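Local coordinates for ThiJ/PfpI family protein (Pseudomonas syringae pv. tomato, PDB 3EWN) that is of unknown function but belongs to the ThiJ/PfpI (DJ-1/PfpI) family, whose fold is shared with class I glutamine amidotransferases, at residues 97-101 against 125-129. Residues are numbered along the deposited sequence.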
# COMPACT_ATOMS: atom_id res chain seq x y z
N THR A 97 -13.77 2.50 -11.04
CA THR A 97 -14.71 2.28 -9.94
C THR A 97 -16.15 2.52 -10.41
O THR A 97 -17.07 1.80 -10.00
CB THR A 97 -14.40 3.23 -8.78
OG1 THR A 97 -13.05 3.02 -8.34
CG2 THR A 97 -15.36 2.98 -7.61
N LEU A 98 -16.33 3.54 -11.24
CA LEU A 98 -17.66 3.85 -11.76
C LEU A 98 -18.10 2.70 -12.66
O LEU A 98 -19.27 2.31 -12.66
CB LEU A 98 -17.61 5.16 -12.56
CG LEU A 98 -17.25 6.40 -11.75
CD1 LEU A 98 -16.99 7.57 -12.69
CD2 LEU A 98 -18.38 6.73 -10.77
N ALA A 99 -17.16 2.15 -13.42
CA ALA A 99 -17.46 1.03 -14.30
C ALA A 99 -17.86 -0.18 -13.47
O ALA A 99 -18.84 -0.85 -13.76
CB ALA A 99 -16.24 0.69 -15.16
N ALA A 100 -17.10 -0.45 -12.41
CA ALA A 100 -17.41 -1.58 -11.54
C ALA A 100 -18.77 -1.39 -10.86
O ALA A 100 -19.55 -2.35 -10.74
CB ALA A 100 -16.32 -1.76 -10.49
N ALA A 101 -19.06 -0.17 -10.44
CA ALA A 101 -20.32 0.14 -9.77
C ALA A 101 -21.51 0.17 -10.72
O ALA A 101 -22.65 0.32 -10.28
CB ALA A 101 -20.21 1.48 -9.04
N SER A 125 -13.29 5.34 -2.78
CA SER A 125 -14.51 5.31 -3.58
C SER A 125 -15.14 3.93 -3.66
O SER A 125 -16.16 3.74 -4.32
CB SER A 125 -14.24 5.83 -5.00
OG SER A 125 -13.24 5.07 -5.65
N GLY A 126 -14.54 2.96 -2.98
CA GLY A 126 -15.10 1.62 -2.98
C GLY A 126 -16.50 1.63 -2.38
O GLY A 126 -17.31 0.75 -2.65
N SER A 127 -16.80 2.64 -1.56
CA SER A 127 -18.12 2.71 -0.96
C SER A 127 -19.21 3.02 -1.99
O SER A 127 -20.39 2.87 -1.71
CB SER A 127 -18.15 3.72 0.19
OG SER A 127 -17.43 4.90 -0.12
N LEU A 128 -18.81 3.44 -3.19
CA LEU A 128 -19.80 3.71 -4.24
C LEU A 128 -20.29 2.35 -4.73
O LEU A 128 -21.44 2.19 -5.11
CB LEU A 128 -19.18 4.48 -5.41
CG LEU A 128 -18.66 5.90 -5.21
CD1 LEU A 128 -18.12 6.42 -6.54
CD2 LEU A 128 -19.77 6.83 -4.70
N ILE A 129 -19.39 1.37 -4.72
CA ILE A 129 -19.73 0.02 -5.15
C ILE A 129 -20.68 -0.60 -4.13
O ILE A 129 -21.67 -1.23 -4.50
CB ILE A 129 -18.47 -0.85 -5.32
CG1 ILE A 129 -17.61 -0.31 -6.47
CG2 ILE A 129 -18.86 -2.31 -5.58
CD1 ILE A 129 -16.23 -0.98 -6.60
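Two short helical segments meet here through small and branched side chains, burying 275 Å² in total. Their backbones converge toward the C-terminal ends: Thr97 and Gly126 have CA atoms 7.0 Å apart, Ala101 and Ile129 only 4.7 Å, a spacing that the methyl side chain of Ala101 permits. Ile129 (chi1 -66°, chi2 172°) leaves its backbone sideways, yet this mt rotamer carries CD1 to 4.0 Å from Ala100 CB, while its CG1 lies 4.1 Å from Ala101 CB. At chi1 -58° the methyl CG2 of Thr97 lies between Ile129 CG1 (4.1 Å) and Ser125 OG (3.6 Å), while Thr97 OG1 comes within 3.4 Å of the same Ser125 OG. Each hydroxyl has a clear hydrogen bond of its own, to Tyr31 OH and Gly93 O respectively. Leu98 and Leu128 both adopt mt; although Leu98 CB points away, its CD2 reaches within 4.2 Å of Leu128 CD1, and Leu98 also packs on helix 231-240. Ser125 follows Cys124 in the turn between strand 119-123 and helix 126-132, an arrangement consistent with the nucleophile elbow of the DJ-1/PfpI and class I glutamine amidotransferase-like fold.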